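PDB 5NXK: serine-rich secreted cell wall anchored (LPXTG-motif ) protein from Lactobacillus reuteri ATCC 53608, which acts as a cell-wall-attached adhesin with a beta-solenoid fold and probably mediates attachment of this gut bacterium to host surfaces. Local coordinates for residues N167-A172 against I186-L191; K122-V127 against T161-S166; N38-I43 against G68-D73; L63-G68 against M92-V97; G49-A54 against Y138-Q143. All blocks are in the same frame, centred on the assembly; numbering follows the deposited sequence.

The five contacts are spread along a beta-solenoid, right-handed as in the pectate lyase-like family. Contacts 3 and 4, centres about 8 Å apart, share Gly68, alternate along the chain and tie successive turns near the N-terminal end. Both close before contact 2, and contact 2 before contact 1; these two, centres about 5 Å apart, join neighbouring strands 122-127 and 168-171 of the long sheet of contact 3 to walls across the interior. Contact 5, its centre about 28 Å from those of contacts 3 and 4, adds an outer hairpin to the second long sheet. Turn-to-turn bonds, interior packing and hairpin hold one elongated body, consistent with an adhesin.

Contact 1. Residues N167-A172 against I186-L191; sequences NAINIA and IDMWLL
Met188 reaches across the interior from strand 188-191 to strand 168-171, and its side chain meets isoleucine along most of its length. Its CB lies 4.0 Å from Ile169 CD1. CG is anti to the carbonyl carbon (chi1 -65°) and comes closer, 3.8 Å from Ile169 CD1. The chain then runs extended through chi2 and chi3, carrying SD past that methyl group at 4.0 Å. At the tip, CE is 3.9 Å from Ile169 CG2, while Ile171 CD1 lies a little farther off, at 4.3 Å from CE. Ile169 thus crosses the thioether chain obliquely, CD1 against CB, CG and SD, CG2 against CE.

Two residues on, Leu190 points to the same side of its strand. Its CD1 is near Ile169 CD1, and CD2 is set against the backbone, 3.7 Å from Ile169 N, with Ala168 N almost as near. The same CD2 is 4.0 Å from Ile169 CG1. Trp189, between the two, points to the other side, and its NE1 is hydrogen-bonded to Asp226.

The strands belong to different parallel sheets and run at 137° to each other; their axes come no nearer than 8.4 Å, so they meet through side chains rather than backbone bonds. Leu225 and Met213 extend the apolar surroundings around Leu190 and Met188. At the edge, Asn167 turns away from the 186-191 segment; its OD1 accepts from Lys122 N and its ND2 donates to Ile200 O. The contact is held by dispersion between branched and thioether carbons in a buried interior, while Asn167 and Trp189 place their polar atoms on partners outside the two segments.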
# COMPACT_ATOMS: atom_id res chain seq x y z
N ASN A 167 -4.11 3.62 -7.11
CA ASN A 167 -5.44 3.18 -7.56
C ASN A 167 -6.11 2.06 -6.79
O ASN A 167 -7.34 2.07 -6.66
CB ASN A 167 -5.37 2.77 -9.03
CG ASN A 167 -4.83 3.87 -9.89
OD1 ASN A 167 -3.69 3.79 -10.35
ND2 ASN A 167 -5.62 4.93 -10.08
N ALA A 168 -5.35 1.06 -6.37
CA ALA A 168 -6.02 -0.04 -5.67
C ALA A 168 -5.15 -0.74 -4.65
O ALA A 168 -4.00 -1.04 -4.90
CB ALA A 168 -6.55 -1.04 -6.67
N ILE A 169 -5.71 -0.98 -3.47
CA ILE A 169 -5.10 -1.92 -2.53
C ILE A 169 -6.14 -3.00 -2.25
O ILE A 169 -7.23 -2.71 -1.75
CB ILE A 169 -4.65 -1.23 -1.23
CG1 ILE A 169 -3.59 -0.17 -1.53
CG2 ILE A 169 -4.09 -2.24 -0.24
CD1 ILE A 169 -3.22 0.63 -0.31
N ASN A 170 -5.82 -4.23 -2.61
CA ASN A 170 -6.78 -5.32 -2.48
C ASN A 170 -6.29 -6.31 -1.45
O ASN A 170 -5.23 -6.90 -1.61
CB ASN A 170 -6.97 -6.04 -3.82
CG ASN A 170 -7.43 -5.12 -4.94
OD1 ASN A 170 -8.42 -4.39 -4.79
ND2 ASN A 170 -6.71 -5.14 -6.06
N ILE A 171 -7.07 -6.54 -0.41
CA ILE A 171 -6.78 -7.61 0.54
C ILE A 171 -7.47 -8.84 0.00
O ILE A 171 -8.70 -8.89 -0.12
CB ILE A 171 -7.26 -7.29 1.98
CG1 ILE A 171 -6.37 -6.23 2.65
CG2 ILE A 171 -7.20 -8.53 2.86
CD1 ILE A 171 -6.36 -4.87 2.01
N ALA A 172 -6.69 -9.85 -0.36
CA ALA A 172 -7.23 -10.99 -1.07
C ALA A 172 -8.20 -11.77 -0.21
O ALA A 172 -8.13 -11.72 1.01
CB ALA A 172 -6.11 -11.91 -1.53
N ILE A 186 -0.79 8.40 8.01
CA ILE A 186 -1.85 7.72 7.26
C ILE A 186 -1.41 6.28 6.98
O ILE A 186 -0.26 6.05 6.63
CB ILE A 186 -2.16 8.47 5.92
CG1 ILE A 186 -2.53 9.93 6.20
CG2 ILE A 186 -3.28 7.77 5.15
CD1 ILE A 186 -2.68 10.77 4.94
N ASP A 187 -2.31 5.30 7.17
CA ASP A 187 -1.96 3.90 6.89
C ASP A 187 -2.00 3.61 5.38
O ASP A 187 -1.09 2.99 4.85
CB ASP A 187 -2.89 2.93 7.62
CG ASP A 187 -2.81 3.04 9.16
OD1 ASP A 187 -1.80 3.56 9.69
OD2 ASP A 187 -3.77 2.60 9.83
N MET A 188 -3.07 4.04 4.71
CA MET A 188 -3.21 3.82 3.26
C MET A 188 -3.66 5.11 2.61
O MET A 188 -4.74 5.61 2.91
CB MET A 188 -4.23 2.73 2.95
CG MET A 188 -3.85 1.33 3.42
SD MET A 188 -5.23 0.19 3.09
CE MET A 188 -4.49 -1.37 3.56
N TRP A 189 -2.85 5.65 1.71
CA TRP A 189 -3.22 6.86 1.00
C TRP A 189 -3.27 6.55 -0.48
O TRP A 189 -2.24 6.30 -1.10
CB TRP A 189 -2.22 8.00 1.27
CG TRP A 189 -2.70 9.35 0.83
CD1 TRP A 189 -3.85 9.62 0.14
CD2 TRP A 189 -2.07 10.62 1.08
NE1 TRP A 189 -3.96 10.97 -0.06
CE2 TRP A 189 -2.89 11.60 0.51
CE3 TRP A 189 -0.89 11.00 1.73
CZ2 TRP A 189 -2.57 12.96 0.56
CZ3 TRP A 189 -0.58 12.35 1.78
CH2 TRP A 189 -1.41 13.32 1.21
N LEU A 190 -4.47 6.58 -1.05
CA LEU A 190 -4.67 6.31 -2.46
C LEU A 190 -5.15 7.60 -3.10
O LEU A 190 -6.22 8.10 -2.79
CB LEU A 190 -5.68 5.18 -2.69
CG LEU A 190 -5.36 3.79 -2.11
CD1 LEU A 190 -5.80 3.67 -0.64
CD2 LEU A 190 -5.98 2.68 -2.96
N LEU A 191 -4.31 8.13 -3.98
CA LEU A 191 -4.55 9.43 -4.60
C LEU A 191 -4.36 9.33 -6.12
O LEU A 191 -3.45 8.65 -6.58
CB LEU A 191 -3.59 10.48 -4.01
CG LEU A 191 -3.64 11.94 -4.49
CD1 LEU A 191 -3.31 12.90 -3.32
CD2 LEU A 191 -2.68 12.19 -5.68

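Contact 2. Residues K122-V127 against T161-S166; sequences KTLNLV and TALYVS
Apolar packing across the solenoid interior joins strand 122-127 of the long parallel sheet to 161-166, a segment with a weakly bonded strand at about 163-164 on another wall. Leu124 and Val165 carry the centre. The Val165 CG1 methyl is anti to its backbone N (chi1 176°) and presses on the opposing main chain, 3.6 Å from Lys122 O and 3.9 Å from Leu124 N. The other methyl, CG2, sits 4.1 Å from Leu124 CB, the two side chains crossing at about a right angle.

Leu124 has CG anti to its backbone N (chi1 173°), which sends CD2 to meet the tip of Leu163, CD2 to CD2, at 4.1 Å. These side chains too cross nearly at right angles. Met188 packs against Leu163, and Val100, on the adjacent strand 97-102, against Leu124.

At the other end, Lys122 and Ser166 touch through carbon, CG of the lysine to CB of the serine at 4.0 Å. The lysine chain bends at chi2 (-59°) and carries its amine away to a salt bridge with Asp98 and hydrogen bonds to the carbonyls of Ser94 and Gly96. Ser166 OG is hydrogen-bonded to Leu191 O, so neither polar end depends on the facing segment. Aliphatic residues directed at each other from two walls of the coil, packed without backbone bonds between the two segments, form the kind of core found in a parallel beta-solenoid of the pectate lyase type.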
# COMPACT_ATOMS: atom_id res chain seq x y z
N LYS A 122 -2.11 1.71 -10.78
CA LYS A 122 -1.20 1.18 -9.76
C LYS A 122 -1.97 0.38 -8.71
O LYS A 122 -2.84 0.91 -8.00
CB LYS A 122 -0.44 2.31 -9.07
CG LYS A 122 0.17 3.31 -10.04
CD LYS A 122 1.14 2.62 -10.99
CE LYS A 122 2.02 3.64 -11.74
NZ LYS A 122 2.79 2.98 -12.84
N THR A 123 -1.61 -0.90 -8.61
CA THR A 123 -2.31 -1.85 -7.76
C THR A 123 -1.35 -2.57 -6.80
O THR A 123 -0.32 -3.09 -7.22
CB THR A 123 -3.06 -2.90 -8.62
OG1 THR A 123 -3.93 -2.24 -9.54
CG2 THR A 123 -3.87 -3.83 -7.74
N LEU A 124 -1.74 -2.63 -5.53
CA LEU A 124 -1.05 -3.45 -4.54
C LEU A 124 -1.99 -4.52 -4.03
O LEU A 124 -3.02 -4.22 -3.42
CB LEU A 124 -0.54 -2.60 -3.38
CG LEU A 124 0.07 -3.36 -2.19
CD1 LEU A 124 1.36 -4.07 -2.62
CD2 LEU A 124 0.35 -2.40 -1.03
N ASN A 125 -1.63 -5.78 -4.26
CA ASN A 125 -2.43 -6.88 -3.72
C ASN A 125 -1.73 -7.43 -2.48
O ASN A 125 -0.51 -7.61 -2.47
CB ASN A 125 -2.62 -7.97 -4.78
CG ASN A 125 -3.38 -7.48 -5.99
OD1 ASN A 125 -4.46 -6.92 -5.86
ND2 ASN A 125 -2.80 -7.67 -7.17
N LEU A 126 -2.51 -7.67 -1.43
CA LEU A 126 -1.98 -8.17 -0.18
C LEU A 126 -2.63 -9.52 0.08
O LEU A 126 -3.85 -9.61 0.25
CB LEU A 126 -2.25 -7.18 0.97
CG LEU A 126 -1.65 -5.78 0.76
CD1 LEU A 126 -2.03 -4.86 1.92
CD2 LEU A 126 -0.13 -5.86 0.59
N VAL A 127 -1.80 -10.57 0.13
CA VAL A 127 -2.32 -11.94 0.07
C VAL A 127 -1.78 -12.77 1.24
O VAL A 127 -0.68 -12.52 1.75
CB VAL A 127 -1.94 -12.62 -1.28
CG1 VAL A 127 -2.62 -13.98 -1.42
CG2 VAL A 127 -2.32 -11.74 -2.47
N THR A 161 2.55 8.98 4.95
CA THR A 161 1.76 7.78 4.82
C THR A 161 2.62 6.53 4.72
O THR A 161 3.73 6.58 4.23
CB THR A 161 0.83 7.86 3.57
OG1 THR A 161 -0.01 6.70 3.52
CG2 THR A 161 1.66 7.96 2.28
N ALA A 162 2.08 5.40 5.18
CA ALA A 162 2.76 4.10 5.08
C ALA A 162 2.67 3.51 3.68
O ALA A 162 3.58 2.80 3.24
CB ALA A 162 2.19 3.13 6.08
N LEU A 163 1.57 3.77 2.99
CA LEU A 163 1.33 3.21 1.66
C LEU A 163 0.76 4.30 0.76
O LEU A 163 -0.30 4.86 1.04
CB LEU A 163 0.37 2.02 1.73
CG LEU A 163 0.82 0.76 2.48
CD1 LEU A 163 -0.34 -0.22 2.63
CD2 LEU A 163 2.00 0.07 1.78
N TYR A 164 1.45 4.59 -0.34
CA TYR A 164 0.99 5.62 -1.27
C TYR A 164 0.81 4.96 -2.62
O TYR A 164 1.68 5.02 -3.50
CB TYR A 164 2.00 6.77 -1.33
CG TYR A 164 1.54 8.04 -2.00
CD1 TYR A 164 0.58 8.85 -1.41
CD2 TYR A 164 2.11 8.45 -3.22
CE1 TYR A 164 0.17 10.02 -2.01
CE2 TYR A 164 1.71 9.64 -3.83
CZ TYR A 164 0.74 10.42 -3.22
OH TYR A 164 0.32 11.59 -3.79
N VAL A 165 -0.34 4.31 -2.77
CA VAL A 165 -0.64 3.47 -3.92
C VAL A 165 -1.81 4.12 -4.64
O VAL A 165 -2.89 4.26 -4.07
CB VAL A 165 -1.00 2.04 -3.50
CG1 VAL A 165 -1.39 1.20 -4.73
CG2 VAL A 165 0.16 1.40 -2.72
N SER A 166 -1.60 4.51 -5.89
CA SER A 166 -2.54 5.41 -6.52
C SER A 166 -3.97 4.85 -6.63
O SER A 166 -4.94 5.55 -6.29
CB SER A 166 -2.03 5.81 -7.90
OG SER A 166 -2.85 6.83 -8.44

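Contact 3. Residues N38-I43 against G68-D73; sequences NGNRNI and GSAKID
Backbone hydrogen bonds align strands 41-43 and 71-73 almost perfectly parallel. Arg41 N donates to Lys71 O at 3.0 Å, and Arg41 O accepts from Asp73 N at 2.9 Å, a nearly straight bond. Ile43 N follows with a 2.8 Å bond to Asp73 O, approached almost along the C=O axis. These are equivalent strands of consecutive solenoid turns, stacked in register within the long parallel sheet, with strand 97-102 continuing it beyond Ile72.

Just ahead of the strand pairing, Asn40 OD1 accepts from Lys71 N at 2.8 Å in the carbonyl plane, its CG anti to the carbonyl carbon (chi1 -69°). Two waters bridge its amide to Ser69 O, one donating to OD1, the other accepting from ND2.

Van der Waals contacts add to this. On the Arg41 and Ile72 face, Ile72 CG1 is 4.1 Å from Arg41 CB; ahead of the strands, Ala70 CB is 3.8 Å from Gly39 C.

The Arg41 charge turns away from the facing strand. Bends at chi2 and chi3 bring NH1 to Asn38 OD1 at 3.0 Å, in the guanidinium plane; NH1 also bonds to Leu14 O, and NH2 to Ile19 O. Lys71 NZ and Asp73 OD2 make a long salt bridge at 3.7 Å.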
# COMPACT_ATOMS: atom_id res chain seq x y z
N ASN A 38 12.34 -2.49 -18.61
CA ASN A 38 12.55 -3.17 -19.88
C ASN A 38 11.31 -3.85 -20.42
O ASN A 38 11.40 -4.94 -20.99
CB ASN A 38 13.72 -4.16 -19.72
CG ASN A 38 13.48 -5.19 -18.63
OD1 ASN A 38 12.52 -5.11 -17.87
ND2 ASN A 38 14.40 -6.14 -18.51
N GLY A 39 10.16 -3.20 -20.25
CA GLY A 39 8.94 -3.58 -20.94
C GLY A 39 7.98 -4.42 -20.12
O GLY A 39 7.92 -4.28 -18.89
N ASN A 40 7.20 -5.26 -20.81
CA ASN A 40 6.29 -6.18 -20.15
C ASN A 40 7.08 -7.17 -19.32
O ASN A 40 8.01 -7.80 -19.81
CB ASN A 40 5.43 -6.94 -21.17
CG ASN A 40 4.40 -6.04 -21.87
OD1 ASN A 40 3.84 -5.13 -21.26
ND2 ASN A 40 4.16 -6.31 -23.15
N ARG A 41 6.72 -7.30 -18.04
CA ARG A 41 7.41 -8.22 -17.14
C ARG A 41 6.40 -8.90 -16.24
O ARG A 41 5.44 -8.30 -15.77
CB ARG A 41 8.46 -7.49 -16.29
CG ARG A 41 9.64 -6.93 -17.07
CD ARG A 41 10.48 -8.03 -17.75
NE ARG A 41 11.08 -8.99 -16.82
CZ ARG A 41 12.15 -8.74 -16.08
NH1 ARG A 41 12.73 -7.54 -16.13
NH2 ARG A 41 12.65 -9.67 -15.26
N ASN A 42 6.63 -10.19 -16.04
CA ASN A 42 5.90 -10.98 -15.07
C ASN A 42 6.91 -11.63 -14.13
O ASN A 42 7.56 -12.60 -14.49
CB ASN A 42 5.04 -12.03 -15.79
CG ASN A 42 4.35 -12.98 -14.84
OD1 ASN A 42 3.96 -12.60 -13.73
ND2 ASN A 42 4.20 -14.23 -15.26
N ILE A 43 7.04 -11.09 -12.92
CA ILE A 43 8.14 -11.47 -12.04
C ILE A 43 7.64 -11.97 -10.69
O ILE A 43 6.82 -11.32 -10.04
CB ILE A 43 9.10 -10.29 -11.78
CG1 ILE A 43 9.69 -9.77 -13.09
CG2 ILE A 43 10.20 -10.70 -10.80
CD1 ILE A 43 10.44 -8.43 -12.94
N GLY A 68 3.70 3.77 -22.09
CA GLY A 68 2.36 3.62 -21.56
C GLY A 68 1.71 2.25 -21.64
O GLY A 68 0.84 1.93 -20.84
N SER A 69 2.10 1.43 -22.61
CA SER A 69 1.41 0.15 -22.76
C SER A 69 2.14 -1.05 -22.16
O SER A 69 1.63 -2.17 -22.19
CB SER A 69 1.14 -0.09 -24.25
OG SER A 69 2.35 -0.20 -24.96
N ALA A 70 3.34 -0.83 -21.63
CA ALA A 70 4.06 -1.90 -20.95
C ALA A 70 3.47 -2.12 -19.57
O ALA A 70 3.13 -1.16 -18.88
CB ALA A 70 5.54 -1.58 -20.87
N LYS A 71 3.36 -3.38 -19.16
CA LYS A 71 2.79 -3.75 -17.87
C LYS A 71 3.78 -4.56 -17.03
O LYS A 71 4.31 -5.57 -17.51
CB LYS A 71 1.50 -4.55 -18.09
CG LYS A 71 0.93 -5.26 -16.87
CD LYS A 71 -0.42 -5.87 -17.23
CE LYS A 71 -0.92 -6.85 -16.18
NZ LYS A 71 -0.96 -6.25 -14.82
N ILE A 72 4.01 -4.14 -15.79
CA ILE A 72 4.83 -4.96 -14.88
C ILE A 72 4.00 -5.56 -13.77
O ILE A 72 3.32 -4.85 -13.04
CB ILE A 72 5.98 -4.17 -14.23
CG1 ILE A 72 7.06 -3.82 -15.26
CG2 ILE A 72 6.65 -4.98 -13.12
CD1 ILE A 72 8.00 -2.74 -14.76
N ASP A 73 4.05 -6.88 -13.67
CA ASP A 73 3.43 -7.59 -12.57
C ASP A 73 4.56 -8.17 -11.70
O ASP A 73 5.33 -9.00 -12.17
CB ASP A 73 2.51 -8.68 -13.10
CG ASP A 73 1.43 -9.06 -12.10
OD1 ASP A 73 1.75 -9.74 -11.10
OD2 ASP A 73 0.25 -8.69 -12.33
O HOH W 1 1.08 -4.69 -21.96
O HOH W 2 2.92 -4.02 -24.43
O HOH W 3 3.81 -11.58 -10.67

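Contact 4. Residues L63-G68 against M92-V97; sequences LNNRGG and MSSNGV
Four direct hydrogen bonds join the 63-68 and 92-97 loops, two of them using side chains. Asn95 N donates to Asn65 O at 2.9 Å, in the carbonyl plane, the straightest backbone link between them. The Asn95 side chain adds a second grip: with CG anti to its carbonyl carbon (chi1 -80°), ND2 reaches Arg66 O at 3.0 Å; the oxygen lies in the Asn95 amide plane, whereas ND2 stands above the plane of the Arg66 carbonyl. Ser94 OG accepts from Asn65 N at 3.1 Å. A weak bond, bent to 130°, runs from Ser93 N to Leu63 O just where the parallel Leu63-Met92 strand pair gives way to loop.

Waters fill the places where the backbones part. One accepts from Gly96 N and lies 2.5 Å from Gly67 O; another joins Gly68 O to Val97 N, and a third accepts from Asn65 ND2 and is hydrogen-bonded to Val97 O. Leu63 CD1 and Met92 CG meet at 4.3 Å on the apolar side.

The second shell fixes these groups. Asn65 ND2 also donates to Gly39 O of the preceding turn, Ser94 OG bonds to Asp98, and Ser93 OG to Asn91. Stacked loops are therefore joined mainly by amides, hydroxyl and water, and the ammonium of Lys122 would be expected to polarise the Ser94 and Gly96 carbonyls.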
# COMPACT_ATOMS: atom_id res chain seq x y z
N LEU A 63 10.10 0.32 -10.39
CA LEU A 63 9.42 0.01 -11.65
C LEU A 63 9.38 1.31 -12.43
O LEU A 63 8.89 2.32 -11.92
CB LEU A 63 8.01 -0.54 -11.40
CG LEU A 63 7.90 -1.68 -10.37
CD1 LEU A 63 6.46 -2.19 -10.26
CD2 LEU A 63 8.86 -2.82 -10.68
N ASN A 64 9.92 1.32 -13.64
CA ASN A 64 10.07 2.59 -14.34
C ASN A 64 9.97 2.49 -15.86
O ASN A 64 10.73 3.14 -16.57
CB ASN A 64 11.40 3.23 -13.93
CG ASN A 64 11.37 4.75 -14.00
OD1 ASN A 64 10.37 5.35 -14.38
ND2 ASN A 64 12.48 5.37 -13.61
N ASN A 65 9.04 1.67 -16.36
CA ASN A 65 8.78 1.63 -17.80
C ASN A 65 8.41 3.02 -18.30
O ASN A 65 7.67 3.75 -17.64
CB ASN A 65 7.69 0.62 -18.14
CG ASN A 65 8.21 -0.79 -18.20
OD1 ASN A 65 9.40 -1.00 -18.45
ND2 ASN A 65 7.34 -1.77 -17.99
N ARG A 66 8.91 3.37 -19.48
CA ARG A 66 8.65 4.70 -20.01
C ARG A 66 7.42 4.66 -20.91
O ARG A 66 6.70 5.66 -21.04
CB ARG A 66 9.88 5.21 -20.76
CG ARG A 66 9.81 6.65 -21.23
CD ARG A 66 10.76 6.89 -22.37
NE ARG A 66 10.23 7.83 -23.36
CZ ARG A 66 9.37 7.52 -24.33
NH1 ARG A 66 8.88 6.30 -24.38
NH2 ARG A 66 8.91 8.45 -25.17
N GLY A 67 7.17 3.49 -21.50
CA GLY A 67 6.05 3.29 -22.40
C GLY A 67 4.74 3.05 -21.67
O GLY A 67 4.65 2.21 -20.77
N GLY A 68 3.70 3.77 -22.09
CA GLY A 68 2.36 3.62 -21.56
C GLY A 68 1.71 2.25 -21.64
O GLY A 68 0.84 1.93 -20.84
N MET A 92 6.54 2.28 -7.65
CA MET A 92 5.74 1.96 -8.82
C MET A 92 5.72 3.19 -9.71
O MET A 92 4.75 3.96 -9.69
CB MET A 92 4.33 1.55 -8.38
CG MET A 92 4.34 0.34 -7.45
SD MET A 92 2.73 -0.08 -6.71
CE MET A 92 1.93 -0.80 -8.14
N SER A 93 6.80 3.39 -10.45
CA SER A 93 6.97 4.62 -11.21
C SER A 93 6.87 4.45 -12.73
O SER A 93 7.32 5.32 -13.48
CB SER A 93 8.33 5.25 -10.86
OG SER A 93 8.24 6.05 -9.69
N SER A 94 6.29 3.36 -13.21
CA SER A 94 6.07 3.24 -14.66
C SER A 94 5.04 4.23 -15.14
O SER A 94 4.17 4.65 -14.39
CB SER A 94 5.63 1.84 -15.04
OG SER A 94 6.57 0.87 -14.61
N ASN A 95 5.14 4.62 -16.41
CA ASN A 95 4.10 5.44 -17.00
C ASN A 95 2.83 4.62 -17.24
O ASN A 95 1.73 5.18 -17.26
CB ASN A 95 4.62 6.11 -18.27
CG ASN A 95 5.46 7.35 -17.96
OD1 ASN A 95 5.21 8.04 -16.96
ND2 ASN A 95 6.47 7.61 -18.78
N GLY A 96 2.97 3.32 -17.41
CA GLY A 96 1.83 2.44 -17.62
C GLY A 96 1.43 1.68 -16.36
O GLY A 96 1.57 2.19 -15.25
N VAL A 97 0.96 0.46 -16.55
CA VAL A 97 0.42 -0.35 -15.45
C VAL A 97 1.51 -1.07 -14.64
O VAL A 97 2.34 -1.79 -15.21
CB VAL A 97 -0.58 -1.41 -16.00
CG1 VAL A 97 -1.05 -2.34 -14.88
CG2 VAL A 97 -1.77 -0.72 -16.68
O HOH W 4 4.91 -0.98 -16.43
O HOH W 5 4.66 1.41 -18.41
O HOH W 6 0.47 -0.49 -19.28

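Contact 5. Residues G49-A54 against Y138-Q143; sequences GHYINA and YEVDGQ
Tyr138 OH donates to Asn53 OD1 at 2.9 Å, the clearest bond between segments 49-54 and 138-143. The side chains meet tip to tip, the hydroxyl in the plane of the carboxamide while amide and ring planes stand 72° apart. Asn53 has CG anti to its backbone N (chi1 179°), which directs the amide outward, so that OD1 meets the hydroxyl. At the other end, Tyr51 OH lies 3.0 Å from Asp141 OD2, which sits at the edge of the ring near its plane.

Val140 lies between the two polar pairs. Its CG2 rests over one face of Tyr51, 3.8 Å from the ring centroid in a CH-pi contact offset toward the rim, and comes within 3.4 Å of Tyr51 CE2. Its CG1 occupies the crowded position between backbone N and carbonyl carbon (chi1 59°) and touches Asn53 ND2 at 3.4 Å. Val140 and Asn53 run alongside one another, antiparallel; with its two methyls the valine contacts both Tyr51 and Asn53, alternate residues on one face of strand 51-54. Tyr82, on the neighbouring strand 79-83, widens this surface, its ring meeting that of Tyr138.

Reciprocal backbone bonds between Val140 and Gln143, 3.0 Å from Val140 N to Gln143 O, close a type I' turn around Asp141 and Gly142. Such a turn is characteristic of a tight two-residue beta hairpin, and strands 137-140 and 143-146 form one here, laid over strand 51-54 of a parallel solenoid sheet, a strand more than eighty residues earlier in the chain.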
# COMPACT_ATOMS: atom_id res chain seq x y z
N GLY A 49 11.61 -17.42 3.11
CA GLY A 49 11.83 -16.97 4.48
C GLY A 49 12.96 -15.97 4.62
O GLY A 49 13.23 -15.49 5.73
N HIS A 50 13.61 -15.61 3.51
CA HIS A 50 14.74 -14.68 3.59
C HIS A 50 14.29 -13.23 3.60
O HIS A 50 13.12 -12.94 3.36
CB HIS A 50 15.70 -14.93 2.43
CG HIS A 50 16.29 -16.30 2.43
ND1 HIS A 50 17.26 -16.68 3.34
CD2 HIS A 50 16.04 -17.38 1.67
CE1 HIS A 50 17.60 -17.94 3.11
NE2 HIS A 50 16.87 -18.39 2.11
N TYR A 51 15.21 -12.31 3.87
CA TYR A 51 14.86 -10.90 3.80
C TYR A 51 15.61 -10.20 2.67
O TYR A 51 16.64 -10.67 2.20
CB TYR A 51 15.12 -10.19 5.14
CG TYR A 51 16.58 -9.92 5.51
CD1 TYR A 51 17.33 -8.94 4.85
CD2 TYR A 51 17.18 -10.58 6.58
CE1 TYR A 51 18.64 -8.68 5.19
CE2 TYR A 51 18.50 -10.33 6.93
CZ TYR A 51 19.23 -9.37 6.23
OH TYR A 51 20.54 -9.10 6.57
N ILE A 52 15.07 -9.06 2.24
CA ILE A 52 15.78 -8.14 1.39
C ILE A 52 15.76 -6.78 2.08
O ILE A 52 14.70 -6.27 2.44
CB ILE A 52 15.14 -8.01 -0.00
CG1 ILE A 52 14.97 -9.39 -0.64
CG2 ILE A 52 15.97 -7.09 -0.89
CD1 ILE A 52 14.20 -9.37 -1.93
N ASN A 53 16.94 -6.20 2.27
CA ASN A 53 17.03 -4.94 2.99
C ASN A 53 17.53 -3.82 2.06
O ASN A 53 18.71 -3.76 1.70
CB ASN A 53 17.95 -5.11 4.20
CG ASN A 53 18.12 -3.84 5.01
OD1 ASN A 53 17.34 -2.90 4.89
ND2 ASN A 53 19.17 -3.80 5.84
N ALA A 54 16.61 -2.94 1.68
CA ALA A 54 16.91 -1.86 0.75
C ALA A 54 17.39 -0.64 1.52
O ALA A 54 16.59 0.11 2.10
CB ALA A 54 15.70 -1.51 -0.10
N TYR A 138 14.44 0.46 12.03
CA TYR A 138 14.42 -0.99 12.22
C TYR A 138 15.82 -1.51 12.42
O TYR A 138 16.79 -0.81 12.16
CB TYR A 138 13.77 -1.69 11.03
CG TYR A 138 14.39 -1.39 9.68
CD1 TYR A 138 15.54 -2.06 9.24
CD2 TYR A 138 13.81 -0.46 8.83
CE1 TYR A 138 16.10 -1.80 8.00
CE2 TYR A 138 14.36 -0.19 7.58
CZ TYR A 138 15.50 -0.86 7.17
OH TYR A 138 16.04 -0.58 5.94
N GLU A 139 15.94 -2.74 12.90
CA GLU A 139 17.26 -3.31 13.09
C GLU A 139 17.28 -4.71 12.50
O GLU A 139 16.38 -5.51 12.73
CB GLU A 139 17.66 -3.32 14.58
CG GLU A 139 18.49 -4.53 15.01
CD GLU A 139 19.23 -4.29 16.31
OE1 GLU A 139 19.17 -3.15 16.83
OE2 GLU A 139 19.88 -5.23 16.82
N VAL A 140 18.28 -4.98 11.67
CA VAL A 140 18.42 -6.33 11.14
C VAL A 140 19.89 -6.73 11.16
O VAL A 140 20.76 -5.92 10.80
CB VAL A 140 17.80 -6.45 9.72
CG1 VAL A 140 18.45 -5.48 8.75
CG2 VAL A 140 17.87 -7.89 9.23
N ASP A 141 20.17 -7.94 11.64
CA ASP A 141 21.53 -8.44 11.85
C ASP A 141 22.45 -7.38 12.44
O ASP A 141 23.49 -7.04 11.88
CB ASP A 141 22.12 -9.03 10.56
CG ASP A 141 21.40 -10.31 10.12
OD1 ASP A 141 20.69 -10.92 10.95
OD2 ASP A 141 21.55 -10.72 8.94
N GLY A 142 22.01 -6.82 13.57
CA GLY A 142 22.76 -5.84 14.32
C GLY A 142 22.87 -4.45 13.75
O GLY A 142 23.49 -3.59 14.38
N GLN A 143 22.30 -4.18 12.59
CA GLN A 143 22.41 -2.83 12.07
C GLN A 143 21.07 -2.09 12.17
O GLN A 143 20.04 -2.60 11.73
CB GLN A 143 22.93 -2.83 10.64
CG GLN A 143 23.72 -1.58 10.32
CD GLN A 143 25.11 -1.61 10.95
OE1 GLN A 143 25.51 -0.68 11.65
NE2 GLN A 143 25.84 -2.68 10.70